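PDB 5X2E: tegumental protein 20.8 kDa, which binds calcium through an EF-hand of its N-terminal calmodulin-like domain, the part crystallised here, within a tegumental-allergen-like protein of the liver fluke Clonorchis sinensis. Local coordinates for residues I6-D11 and I69-Q74; G14-S19 and I52-F57; I18-L23 and P46-S51; Q42-D47 and S59-K64. All coordinates share one frame; numbering follows the deposited sequence.

Contact 1: residues I6-D11 and I69-Q74; sequences IFVSID and IDFREQ. With CA (calcium ion), chain B.
Arg72 reaches across to grip Asp11, a calcium ligand, with both terminal nitrogens, approaching end-on and taking two different oxygens of one residue. The calcium site is that of an EF-hand: helix 3-10 enters its loop at Asp11, and the arginine comes from helix 65-79, whose segment passes the other at 61° with axes 10.0 Å apart. NH1 of Arg72 gives a hydrogen bond of 3.0 Å to Asp11 O, lying nearly in the guanidinium plane. NH2 of Arg72 makes a salt bridge of 2.8 Å to Asp11 OD2, on the anti side of a carboxylate turned almost perpendicular to the guanidinium (84°). This second bond is bent (134° at the hydrogen), with OD2 tilted from the guanidinium plane. Both carboxylate oxygens of Asp11 are thus engaged, OD2 by the arginine and OD1 by the calcium at 2.2 Å; the nearby positive charge probably draws some electron density away from that ligand. Asn16 joins the cluster, its backbone N on Asp11 OD2 and its OD1 on Arg72 NH2. Val8 covers one face of the guanidinium, CG2 3.9 Å from its plane and over its centre, and the same methyl meets the edge of the Phe71 ring, 3.8 Å from CD1. The Phe7 ring turns its own edge to the arginine, with CE2 3.8 Å from Arg72 NH2.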
loop_
_atom_site.group_PDB
_atom_site.type_symbol
_atom_site.label_atom_id
_atom_site.label_comp_id
_atom_site.label_asym_id
_atom_site.label_seq_id
_atom_site.Cartn_x
_atom_site.Cartn_y
_atom_site.Cartn_z
ATOM N N ILE A 6 -1.339 2.364 -6.000
ATOM C CA ILE A 6 -0.122 1.677 -5.559
ATOM C C ILE A 6 -0.422 0.858 -4.297
ATOM O O ILE A 6 0.048 -0.274 -4.176
ATOM C CB ILE A 6 1.034 2.692 -5.360
ATOM C CG1 ILE A 6 1.436 3.282 -6.726
ATOM C CG2 ILE A 6 2.231 2.030 -4.662
ATOM C CD1 ILE A 6 2.229 4.578 -6.653
ATOM N N PHE A 7 -1.234 1.395 -3.386
ATOM C CA PHE A 7 -1.597 0.643 -2.171
ATOM C C PHE A 7 -2.246 -0.680 -2.582
ATOM O O PHE A 7 -1.891 -1.750 -2.082
ATOM C CB PHE A 7 -2.574 1.401 -1.261
ATOM C CG PHE A 7 -2.866 0.656 0.000
ATOM C CD1 PHE A 7 -2.166 0.958 1.156
ATOM C CD2 PHE A 7 -3.848 -0.346 0.042
ATOM C CE1 PHE A 7 -2.385 0.259 2.327
ATOM C CE2 PHE A 7 -4.062 -1.063 1.212
ATOM C CZ PHE A 7 -3.337 -0.756 2.350
ATOM N N VAL A 8 -3.244 -0.584 -3.448
ATOM C CA VAL A 8 -3.935 -1.787 -3.901
ATOM C C VAL A 8 -2.992 -2.743 -4.616
ATOM O O VAL A 8 -3.024 -3.953 -4.376
ATOM C CB VAL A 8 -5.144 -1.409 -4.767
ATOM C CG1 VAL A 8 -5.716 -2.641 -5.477
ATOM C CG2 VAL A 8 -6.193 -0.739 -3.873
ATOM N N SER A 9 -2.075 -2.210 -5.416
ATOM C CA SER A 9 -1.091 -3.071 -6.067
ATOM C C SER A 9 -0.149 -3.811 -5.101
ATOM O O SER A 9 0.163 -4.994 -5.278
ATOM C CB SER A 9 -0.254 -2.260 -7.028
ATOM O OG SER A 9 0.545 -3.153 -7.771
ATOM N N ILE A 10 0.318 -3.112 -4.081
ATOM C CA ILE A 10 1.208 -3.736 -3.109
ATOM C C ILE A 10 0.459 -4.793 -2.264
ATOM O O ILE A 10 0.982 -5.878 -2.004
ATOM C CB ILE A 10 1.844 -2.676 -2.199
ATOM C CG1 ILE A 10 2.738 -1.732 -3.014
ATOM C CG2 ILE A 10 2.640 -3.351 -1.089
ATOM C CD1 ILE A 10 3.154 -0.482 -2.235
ATOM N N ASP A 11 -0.755 -4.456 -1.853
ATOM C CA ASP A 11 -1.541 -5.270 -0.950
ATOM C C ASP A 11 -2.260 -6.363 -1.727
ATOM O O ASP A 11 -3.500 -6.364 -1.896
ATOM C CB ASP A 11 -2.537 -4.402 -0.189
ATOM C CG ASP A 11 -3.362 -5.195 0.767
ATOM O OD1 ASP A 11 -2.846 -6.174 1.355
ATOM O OD2 ASP A 11 -4.561 -4.864 0.907
ATOM N N ILE A 69 -11.061 1.218 -1.108
ATOM C CA ILE A 69 -12.054 0.164 -1.308
ATOM C C ILE A 69 -12.763 0.317 -2.662
ATOM O O ILE A 69 -12.979 -0.662 -3.375
ATOM C CB ILE A 69 -13.068 0.147 -0.159
ATOM C CG1 ILE A 69 -12.375 -0.230 1.159
ATOM C CG2 ILE A 69 -14.198 -0.822 -0.476
ATOM C CD1 ILE A 69 -13.264 -0.001 2.365
ATOM N N ASP A 70 -13.133 1.543 -3.013
ATOM C CA ASP A 70 -13.785 1.800 -4.308
ATOM C C ASP A 70 -12.879 1.365 -5.429
ATOM O O ASP A 70 -13.297 0.680 -6.366
ATOM C CB ASP A 70 -14.107 3.279 -4.466
ATOM C CG ASP A 70 -15.458 3.626 -3.931
ATOM O OD1 ASP A 70 -16.275 2.707 -3.768
ATOM O OD2 ASP A 70 -15.711 4.820 -3.696
ATOM N N PHE A 71 -11.618 1.772 -5.329
ATOM C CA PHE A 71 -10.671 1.419 -6.374
ATOM C C PHE A 71 -10.503 -0.090 -6.460
ATOM O O PHE A 71 -10.442 -0.641 -7.543
ATOM C CB PHE A 71 -9.312 2.089 -6.154
ATOM C CG PHE A 71 -8.304 1.779 -7.239
ATOM C CD1 PHE A 71 -7.414 0.715 -7.113
ATOM C CD2 PHE A 71 -8.252 2.556 -8.386
ATOM C CE1 PHE A 71 -6.514 0.417 -8.118
ATOM C CE2 PHE A 71 -7.330 2.280 -9.395
ATOM C CZ PHE A 71 -6.471 1.210 -9.260
ATOM N N ARG A 72 -10.399 -0.748 -5.313
ATOM C CA ARG A 72 -10.302 -2.188 -5.268
ATOM C C ARG A 72 -11.477 -2.865 -5.947
ATOM O O ARG A 72 -11.283 -3.782 -6.736
ATOM C CB ARG A 72 -10.228 -2.641 -3.799
ATOM C CG ARG A 72 -10.102 -4.156 -3.569
ATOM C CD ARG A 72 -8.684 -4.572 -3.321
ATOM N NE ARG A 72 -8.069 -3.892 -2.179
ATOM C CZ ARG A 72 -6.819 -4.119 -1.773
ATOM N NH1 ARG A 72 -6.046 -4.968 -2.458
ATOM N NH2 ARG A 72 -6.326 -3.492 -0.700
ATOM N N GLU A 73 -12.695 -2.409 -5.662
ATOM C CA GLU A 73 -13.870 -3.007 -6.263
ATOM C C GLU A 73 -13.874 -2.762 -7.771
ATOM O O GLU A 73 -14.239 -3.642 -8.542
ATOM C CB GLU A 73 -15.148 -2.450 -5.620
ATOM C CG GLU A 73 -15.299 -2.900 -4.175
ATOM C CD GLU A 73 -16.471 -2.276 -3.463
ATOM O OE1 GLU A 73 -17.085 -1.343 -4.014
ATOM O OE2 GLU A 73 -16.757 -2.753 -2.331
ATOM N N GLN A 74 -13.480 -1.555 -8.193
ATOM C CA GLN A 74 -13.435 -1.198 -9.630
ATOM C C GLN A 74 -12.363 -1.957 -10.372
ATOM O O GLN A 74 -12.571 -2.371 -11.501
ATOM C CB GLN A 74 -13.168 0.291 -9.844
ATOM C CG GLN A 74 -14.220 1.173 -9.317
ATOM C CD GLN A 74 -13.809 2.625 -9.310
ATOM O OE1 GLN A 74 -12.891 3.033 -10.037
ATOM N NE2 GLN A 74 -14.494 3.424 -8.498
HETATM CA CA CA B . -1.652 -7.617 2.579
HETATM O O HOH W 1 -0.567 -8.971 4.156
#

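Contact 2: residues G14-S19 and I52-F57; sequences GTNVIS and ITLETF. With CA (calcium ion), chain B.
Asn16 and Leu54 lie side by side and point the same way, with CD2 of Leu54 3.6 Å from Asn16 OD1 and the two CB atoms also in contact. They sit just beyond one end of the short antiparallel sheet that couples the two loops of an EF-hand pair. Asn16 sends its CG anti to the carbonyl carbon (chi1 -63°), and the amide oxygen it carries takes a bond from Arg72 of helix 65-79 while brushing the leucine methyl. Next along the sheet, Val17 and Thr53 form a non-hydrogen-bonded pair whose side chains share one face, meeting loosely through their CG2 atoms. Ile18 and Ile52 turn to the other face, their CB atoms 4.0 Å apart, and both reach Trp40 of helix 35-44; Ile18 also packs on Phe7 and Ile10. These two isoleucines are the hydrogen-bonded pair: Ile18 N gives to Ile52 O at 2.8 Å and Ile52 N gives to Ile18 O at 2.9 Å, the reciprocal bonding found at the centre of paired EF-hand loops. A third bond, Leu54 N to Asn16 O, carries the pairing up to the start of helix 54-61. At that helix start Thr53 is the N-cap, its OG1 accepting from Thr56 N at 3.1 Å. Beside the sheet the backbone oxygen of Val17 binds the calcium at 2.3 Å. Thr15 OG1 binds the same calcium ion at the longer distance of 2.7 Å.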
loop_
_atom_site.group_PDB
_atom_site.type_symbol
_atom_site.label_atom_id
_atom_site.label_comp_id
_atom_site.label_asym_id
_atom_site.label_seq_id
_atom_site.Cartn_x
_atom_site.Cartn_y
_atom_site.Cartn_z
ATOM N N GLY A 14 -5.331 -8.313 -0.508
ATOM C CA GLY A 14 -6.538 -7.589 -0.159
ATOM C C GLY A 14 -6.808 -7.461 1.331
ATOM O O GLY A 14 -7.924 -7.102 1.706
ATOM N N THR A 15 -5.829 -7.700 2.201
ATOM C CA THR A 15 -6.142 -7.627 3.632
ATOM C C THR A 15 -6.205 -6.199 4.150
ATOM O O THR A 15 -6.590 -5.991 5.308
ATOM C CB THR A 15 -5.101 -8.409 4.474
ATOM O OG1 THR A 15 -3.792 -7.825 4.262
ATOM C CG2 THR A 15 -5.103 -9.897 4.101
ATOM N N ASN A 16 -5.795 -5.234 3.320
ATOM C CA ASN A 16 -5.685 -3.831 3.749
ATOM C C ASN A 16 -4.650 -3.621 4.852
ATOM O O ASN A 16 -4.631 -2.594 5.546
ATOM C CB ASN A 16 -7.047 -3.272 4.163
ATOM C CG ASN A 16 -8.009 -3.255 3.013
ATOM O OD1 ASN A 16 -7.707 -2.687 1.962
ATOM N ND2 ASN A 16 -9.144 -3.930 3.171
ATOM N N VAL A 17 -3.729 -4.571 4.930
ATOM C CA VAL A 17 -2.491 -4.416 5.650
ATOM C C VAL A 17 -1.379 -4.785 4.666
ATOM O O VAL A 17 -1.360 -5.910 4.141
ATOM C CB VAL A 17 -2.418 -5.309 6.881
ATOM C CG1 VAL A 17 -1.106 -5.056 7.612
ATOM C CG2 VAL A 17 -3.626 -5.060 7.810
ATOM N N ILE A 18 -0.466 -3.854 4.425
ATOM C CA ILE A 18 0.716 -4.114 3.627
ATOM C C ILE A 18 1.767 -4.743 4.551
ATOM O O ILE A 18 2.227 -4.150 5.546
ATOM C CB ILE A 18 1.237 -2.828 2.960
ATOM C CG1 ILE A 18 0.298 -2.454 1.806
ATOM C CG2 ILE A 18 2.703 -3.011 2.534
ATOM C CD1 ILE A 18 0.690 -1.120 1.124
ATOM N N SER A 19 2.110 -5.981 4.269
ATOM C CA SER A 19 3.180 -6.619 4.991
ATOM C C SER A 19 4.526 -6.143 4.460
ATOM O O SER A 19 4.650 -5.701 3.294
ATOM C CB SER A 19 3.065 -8.155 4.865
ATOM O OG SER A 19 3.490 -8.537 3.568
ATOM N N ILE A 52 1.922 -2.074 7.603
ATOM C CA ILE A 52 1.370 -0.793 7.210
ATOM C C ILE A 52 -0.117 -0.952 6.969
ATOM O O ILE A 52 -0.539 -1.582 6.007
ATOM C CB ILE A 52 2.080 -0.257 5.952
ATOM C CG1 ILE A 52 3.546 0.156 6.267
ATOM C CG2 ILE A 52 1.280 0.901 5.351
ATOM C CD1 ILE A 52 4.440 0.290 5.052
ATOM N N THR A 53 -0.951 -0.375 7.824
ATOM C CA THR A 53 -2.393 -0.515 7.647
ATOM C C THR A 53 -2.940 0.518 6.678
ATOM O O THR A 53 -2.386 1.620 6.507
ATOM C CB THR A 53 -3.153 -0.366 8.988
ATOM O OG1 THR A 53 -2.990 0.971 9.476
ATOM C CG2 THR A 53 -2.623 -1.342 10.018
ATOM N N LEU A 54 -4.057 0.163 6.061
ATOM C CA LEU A 54 -4.773 1.103 5.220
ATOM C C LEU A 54 -5.084 2.391 6.017
ATOM O O LEU A 54 -4.952 3.499 5.472
ATOM C CB LEU A 54 -6.059 0.457 4.706
ATOM C CG LEU A 54 -6.917 1.382 3.870
ATOM C CD1 LEU A 54 -6.141 1.902 2.675
ATOM C CD2 LEU A 54 -8.166 0.610 3.403
ATOM N N GLU A 55 -5.465 2.235 7.294
ATOM C CA GLU A 55 -5.821 3.386 8.148
ATOM C C GLU A 55 -4.660 4.391 8.272
ATOM O O GLU A 55 -4.841 5.598 8.148
ATOM C CB GLU A 55 -6.263 2.923 9.555
ATOM C CG GLU A 55 -7.628 2.219 9.600
ATOM C CD GLU A 55 -8.813 3.142 9.345
ATOM O OE1 GLU A 55 -8.754 4.360 9.588
ATOM O OE2 GLU A 55 -9.826 2.655 8.895
ATOM N N THR A 56 -3.462 3.896 8.552
ATOM C CA THR A 56 -2.325 4.789 8.774
ATOM C C THR A 56 -1.858 5.399 7.453
ATOM O O THR A 56 -1.492 6.571 7.387
ATOM C CB THR A 56 -1.192 4.043 9.475
ATOM O OG1 THR A 56 -1.679 3.567 10.746
ATOM C CG2 THR A 56 -0.025 4.964 9.710
ATOM N N PHE A 57 -1.865 4.577 6.411
ATOM C CA PHE A 57 -1.540 5.039 5.069
ATOM C C PHE A 57 -2.453 6.228 4.715
ATOM O O PHE A 57 -1.979 7.298 4.311
ATOM C CB PHE A 57 -1.704 3.872 4.087
ATOM C CG PHE A 57 -1.397 4.185 2.659
ATOM C CD1 PHE A 57 -2.428 4.449 1.764
ATOM C CD2 PHE A 57 -0.092 4.132 2.181
ATOM C CE1 PHE A 57 -2.150 4.679 0.414
ATOM C CE2 PHE A 57 0.175 4.344 0.853
ATOM C CZ PHE A 57 -0.864 4.613 -0.035
HETATM CA CA CA B . -1.652 -7.617 2.579
HETATM O O HOH W 1 -0.567 -8.971 4.156
#

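Contact 3: residues I18-L23 and P46-S51; sequences ISYPEL and PDNTGS. With CA (calcium ion), chain B.
The hydroxyl of Tyr20 lies against Gly50, its OH 3.4 Å from Gly50 CA, and is gripped by two polar partners: the carboxylate oxygen OD2 of Asp45 and water 3, which donates to Tyr20 OH at 2.7 Å. That water also lies close to Asn48 OD1, though at a distance short enough to be doubtful. Asp45 OD2 also accepts a hydrogen bond from the backbone N of Gly50, so a single carboxylate oxygen fixes both the end of the tyrosine and the turn it rests on. The ring lies over the carbonyl of Gly50. Gly50 O sits 3.5 Å from the ring plane, over its centre, and Gly50 C is 3.4 Å from CZ of Tyr20. Lys41 makes a cation-pi contact with the same ring. At the base of the tyrosine, water 2 also joins the two segments, accepting from Tyr20 N at 2.9 Å and donating to Gly50 O at 2.7 Å. Closer to the sheet, Ser51 CB touches Ile18 O. Ser19 and Glu22 form a capping box at the start of helix 20-29: Glu22 N gives to Ser19 OG, and Ser19 N to Glu22 OE1. The same carboxylate grips the calcium with both oxygens, OE1 and OE2, each at 2.5 Å, the bidentate glutamate that closes a canonical EF-hand loop.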
loop_
_atom_site.group_PDB
_atom_site.type_symbol
_atom_site.label_atom_id
_atom_site.label_comp_id
_atom_site.label_asym_id
_atom_site.label_seq_id
_atom_site.Cartn_x
_atom_site.Cartn_y
_atom_site.Cartn_z
ATOM N N ILE A 18 -0.466 -3.854 4.425
ATOM C CA ILE A 18 0.716 -4.114 3.627
ATOM C C ILE A 18 1.767 -4.743 4.551
ATOM O O ILE A 18 2.227 -4.150 5.546
ATOM C CB ILE A 18 1.237 -2.828 2.960
ATOM C CG1 ILE A 18 0.298 -2.454 1.806
ATOM C CG2 ILE A 18 2.703 -3.011 2.534
ATOM C CD1 ILE A 18 0.690 -1.120 1.124
ATOM N N SER A 19 2.110 -5.981 4.269
ATOM C CA SER A 19 3.180 -6.619 4.991
ATOM C C SER A 19 4.526 -6.143 4.460
ATOM O O SER A 19 4.650 -5.701 3.294
ATOM C CB SER A 19 3.065 -8.155 4.865
ATOM O OG SER A 19 3.490 -8.537 3.568
ATOM N N TYR A 20 5.564 -6.265 5.270
ATOM C CA TYR A 20 6.878 -5.903 4.791
ATOM C C TYR A 20 7.326 -6.766 3.570
ATOM O O TYR A 20 7.813 -6.214 2.582
ATOM C CB TYR A 20 7.883 -5.933 5.921
ATOM C CG TYR A 20 7.714 -4.875 7.022
ATOM C CD1 TYR A 20 6.848 -3.799 6.896
ATOM C CD2 TYR A 20 8.455 -4.988 8.194
ATOM C CE1 TYR A 20 6.753 -2.833 7.904
ATOM C CE2 TYR A 20 8.353 -4.059 9.202
ATOM C CZ TYR A 20 7.494 -2.977 9.063
ATOM O OH TYR A 20 7.459 -2.055 10.104
ATOM N N PRO A 21 7.045 -8.087 3.546
ATOM C CA PRO A 21 7.369 -8.818 2.294
ATOM C C PRO A 21 6.598 -8.288 1.065
ATOM O O PRO A 21 7.197 -8.225 -0.021
ATOM C CB PRO A 21 6.968 -10.268 2.626
ATOM C CG PRO A 21 7.231 -10.341 4.144
ATOM C CD PRO A 21 6.737 -9.007 4.658
ATOM N N GLU A 22 5.317 -7.924 1.222
ATOM C CA GLU A 22 4.567 -7.359 0.102
ATOM C C GLU A 22 5.237 -6.104 -0.440
ATOM O O GLU A 22 5.377 -5.951 -1.646
ATOM C CB GLU A 22 3.119 -7.024 0.535
ATOM C CG GLU A 22 2.209 -8.240 0.573
ATOM C CD GLU A 22 0.817 -7.923 1.129
ATOM O OE1 GLU A 22 0.639 -6.922 1.865
ATOM O OE2 GLU A 22 -0.146 -8.665 0.836
ATOM N N LEU A 23 5.629 -5.210 0.456
ATOM C CA LEU A 23 6.288 -3.975 0.081
ATOM C C LEU A 23 7.620 -4.282 -0.608
ATOM O O LEU A 23 7.934 -3.733 -1.658
ATOM C CB LEU A 23 6.491 -3.123 1.341
ATOM C CG LEU A 23 7.333 -1.864 1.173
ATOM C CD1 LEU A 23 6.673 -0.858 0.195
ATOM C CD2 LEU A 23 7.554 -1.253 2.544
ATOM N N PRO A 46 5.082 4.660 11.442
ATOM C CA PRO A 46 6.012 5.429 12.267
ATOM C C PRO A 46 6.206 4.848 13.655
ATOM O O PRO A 46 7.291 5.037 14.217
ATOM C CB PRO A 46 5.344 6.815 12.341
ATOM C CG PRO A 46 3.882 6.527 12.105
ATOM C CD PRO A 46 3.886 5.450 11.082
ATOM N N ASP A 47 5.184 4.186 14.192
ATOM C CA ASP A 47 5.274 3.551 15.509
ATOM C C ASP A 47 5.891 2.146 15.462
ATOM O O ASP A 47 5.955 1.461 16.483
ATOM C CB ASP A 47 3.892 3.484 16.153
ATOM C CG ASP A 47 3.351 4.853 16.499
ATOM O OD1 ASP A 47 2.167 5.123 16.217
ATOM O OD2 ASP A 47 4.115 5.665 17.045
ATOM N N ASN A 48 6.322 1.711 14.278
ATOM C CA ASN A 48 7.064 0.462 14.154
ATOM C C ASN A 48 6.242 -0.741 14.640
ATOM O O ASN A 48 6.682 -1.551 15.458
ATOM C CB ASN A 48 8.387 0.572 14.917
ATOM C CG ASN A 48 9.394 -0.463 14.491
ATOM O OD1 ASN A 48 9.216 -1.146 13.483
ATOM N ND2 ASN A 48 10.478 -0.567 15.242
ATOM N N THR A 49 5.023 -0.836 14.126
ATOM C CA THR A 49 4.122 -1.914 14.489
ATOM C C THR A 49 4.465 -3.191 13.734
ATOM O O THR A 49 4.008 -4.265 14.097
ATOM C CB THR A 49 2.648 -1.558 14.187
ATOM O OG1 THR A 49 2.471 -1.425 12.769
ATOM C CG2 THR A 49 2.252 -0.247 14.881
ATOM N N GLY A 50 5.216 -3.068 12.645
ATOM C CA GLY A 50 5.609 -4.226 11.869
ATOM C C GLY A 50 4.822 -4.434 10.586
ATOM O O GLY A 50 5.040 -5.425 9.891
ATOM N N SER A 51 3.912 -3.521 10.265
ATOM C CA SER A 51 3.157 -3.602 9.007
ATOM C C SER A 51 2.516 -2.240 8.772
ATOM O O SER A 51 2.586 -1.348 9.640
ATOM C CB SER A 51 2.103 -4.688 9.036
ATOM O OG SER A 51 1.140 -4.412 10.035
HETATM CA CA CA B . -1.652 -7.617 2.579
HETATM O O HOH W 2 4.927 -7.256 7.942
HETATM O O HOH W 3 9.782 -1.291 11.153
HETATM O O HOH W 1 -0.567 -8.971 4.156
#

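Contact 4: residues Q42-D47 and S59-K64; sequences QLFDPD and SKLGLK
Phe44 and Lys60 bring their CA atoms within 6.9 Å of each other where helix 35-44 and helix 54-61 both end. Lys60 spans the gap by lying over the end of the first helix. Its CG, beside the backbone N, comes to 3.2 Å from Leu43 O, and a bend at chi2 (-67°) sends CD on past the same oxygen. Beyond it the lysine and Pro46 slide past each other in opposite directions, with CE 3.9 Å from Pro46 CG. The two helices flank the second loop of the EF-hand pair, and Phe44 lies buried between them, its ring meeting Phe57 and Trp40. CB of Lys60 touches the rim of that ring, 4.0 Å from CD1 of Phe44. Leu43 covers one face from within its own helix, its CB 3.9 Å above the centre. Leu61 crosses Phe44 at about a right angle and puts its branch point CG 3.8 Å from CE1 of the ring.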
loop_
_atom_site.group_PDB
_atom_site.type_symbol
_atom_site.label_atom_id
_atom_site.label_comp_id
_atom_site.label_asym_id
_atom_site.label_seq_id
_atom_site.Cartn_x
_atom_site.Cartn_y
_atom_site.Cartn_z
ATOM N N GLN A 42 8.922 4.432 7.463
ATOM C CA GLN A 42 9.002 5.646 8.241
ATOM C C GLN A 42 7.774 6.526 8.096
ATOM O O GLN A 42 7.294 7.103 9.067
ATOM C CB GLN A 42 10.243 6.399 7.830
ATOM C CG GLN A 42 11.494 5.707 8.314
ATOM C CD GLN A 42 12.755 6.508 8.043
ATOM O OE1 GLN A 42 12.694 7.629 7.535
ATOM N NE2 GLN A 42 13.908 5.934 8.385
ATOM N N LEU A 43 7.262 6.634 6.882
ATOM C CA LEU A 43 6.077 7.456 6.647
ATOM C C LEU A 43 4.773 6.788 7.136
ATOM O O LEU A 43 3.907 7.464 7.701
ATOM C CB LEU A 43 5.951 7.806 5.148
ATOM C CG LEU A 43 7.033 8.710 4.524
ATOM C CD1 LEU A 43 6.933 8.771 3.001
ATOM C CD2 LEU A 43 6.985 10.121 5.082
ATOM N N PHE A 44 4.654 5.466 6.966
ATOM C CA PHE A 44 3.366 4.761 7.117
ATOM C C PHE A 44 3.328 3.739 8.240
ATOM O O PHE A 44 2.272 3.172 8.531
ATOM C CB PHE A 44 3.006 4.078 5.806
ATOM C CG PHE A 44 2.967 5.014 4.653
ATOM C CD1 PHE A 44 2.223 6.186 4.700
ATOM C CD2 PHE A 44 3.666 4.702 3.487
ATOM C CE1 PHE A 44 2.199 7.059 3.612
ATOM C CE2 PHE A 44 3.643 5.554 2.408
ATOM C CZ PHE A 44 2.910 6.737 2.468
ATOM N N ASP A 45 4.478 3.504 8.865
ATOM C CA ASP A 45 4.523 2.685 10.091
ATOM C C ASP A 45 5.410 3.393 11.105
ATOM O O ASP A 45 6.379 2.810 11.583
ATOM C CB ASP A 45 5.050 1.259 9.810
ATOM C CG ASP A 45 4.892 0.329 11.006
ATOM O OD1 ASP A 45 4.039 0.608 11.897
ATOM O OD2 ASP A 45 5.619 -0.697 11.064
ATOM N N PRO A 46 5.082 4.660 11.442
ATOM C CA PRO A 46 6.012 5.429 12.267
ATOM C C PRO A 46 6.206 4.848 13.655
ATOM O O PRO A 46 7.291 5.037 14.217
ATOM C CB PRO A 46 5.344 6.815 12.341
ATOM C CG PRO A 46 3.882 6.527 12.105
ATOM C CD PRO A 46 3.886 5.450 11.082
ATOM N N ASP A 47 5.184 4.186 14.192
ATOM C CA ASP A 47 5.274 3.551 15.509
ATOM C C ASP A 47 5.891 2.146 15.462
ATOM O O ASP A 47 5.955 1.461 16.483
ATOM C CB ASP A 47 3.892 3.484 16.153
ATOM C CG ASP A 47 3.351 4.853 16.499
ATOM O OD1 ASP A 47 2.167 5.123 16.217
ATOM O OD2 ASP A 47 4.115 5.665 17.045
ATOM N N SER A 59 -4.381 8.141 6.751
ATOM C CA SER A 59 -4.217 9.297 7.633
ATOM C C SER A 59 -3.018 10.163 7.226
ATOM O O SER A 59 -3.083 11.390 7.261
ATOM C CB SER A 59 -4.083 8.825 9.075
ATOM O OG SER A 59 -5.315 8.272 9.508
ATOM N N LYS A 60 -1.924 9.521 6.834
ATOM C CA LYS A 60 -0.714 10.257 6.466
ATOM C C LYS A 60 -0.890 11.003 5.154
ATOM O O LYS A 60 -0.326 12.075 4.971
ATOM C CB LYS A 60 0.497 9.324 6.376
ATOM C CG LYS A 60 0.916 8.729 7.713
ATOM C CD LYS A 60 1.474 9.778 8.680
ATOM C CE LYS A 60 1.809 9.121 10.016
ATOM N NZ LYS A 60 2.431 10.053 10.998
ATOM N N LEU A 61 -1.670 10.434 4.239
ATOM C CA LEU A 61 -1.791 11.005 2.904
ATOM C C LEU A 61 -3.039 11.873 2.722
ATOM O O LEU A 61 -3.215 12.480 1.673
ATOM C CB LEU A 61 -1.793 9.880 1.856
ATOM C CG LEU A 61 -0.469 9.122 1.803
ATOM C CD1 LEU A 61 -0.572 7.887 0.919
ATOM C CD2 LEU A 61 0.609 10.043 1.280
ATOM N N GLY A 62 -3.919 11.905 3.718
ATOM C CA GLY A 62 -5.171 12.649 3.594
ATOM C C GLY A 62 -6.225 11.949 2.737
ATOM O O GLY A 62 -7.045 12.612 2.104
ATOM N N LEU A 63 -6.199 10.614 2.712
ATOM C CA LEU A 63 -7.177 9.800 1.992
ATOM C C LEU A 63 -8.172 9.195 2.975
ATOM O O LEU A 63 -7.950 9.231 4.185
ATOM C CB LEU A 63 -6.472 8.696 1.194
ATOM C CG LEU A 63 -5.412 9.132 0.175
ATOM C CD1 LEU A 63 -4.573 7.928 -0.286
ATOM C CD2 LEU A 63 -6.052 9.884 -1.006
ATOM N N LYS A 64 -9.269 8.639 2.464
ATOM C CA LYS A 64 -10.171 7.856 3.306
ATOM C C LYS A 64 -10.079 6.397 2.881
ATOM O O LYS A 64 -9.828 6.125 1.715
ATOM C CB LYS A 64 -11.605 8.377 3.204
ATOM C CG LYS A 64 -11.723 9.845 3.601
ATOM C CD LYS A 64 -13.105 10.426 3.349
ATOM C CE LYS A 64 -13.122 11.939 3.599
ATOM N NZ LYS A 64 -13.907 12.326 4.808
#

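How the contacts relate
From the N terminus, helix 3-10 leads into the calcium loop, and contact 1 joins its end to helix 65-79, closing the widest loop of the four; the other three contacts fall within it. Contacts 2 and 3 both start from strand 17-19, the first tying it to strand 51-53 and helix 54-61, the second tying the start of helix 20-29 to the loop before strand 51-53. Contact 4 starts at the end of helix 35-44 and runs into that loop, sharing Pro46 and Asp47 with contact 3, and crosses contact 2 in chain order as it links the helices of the second EF-hand. Asn16 connects contacts 1 and 2, and Asp45 connects contacts 3 and 4; one calcium touches contacts 1, 2 and 3.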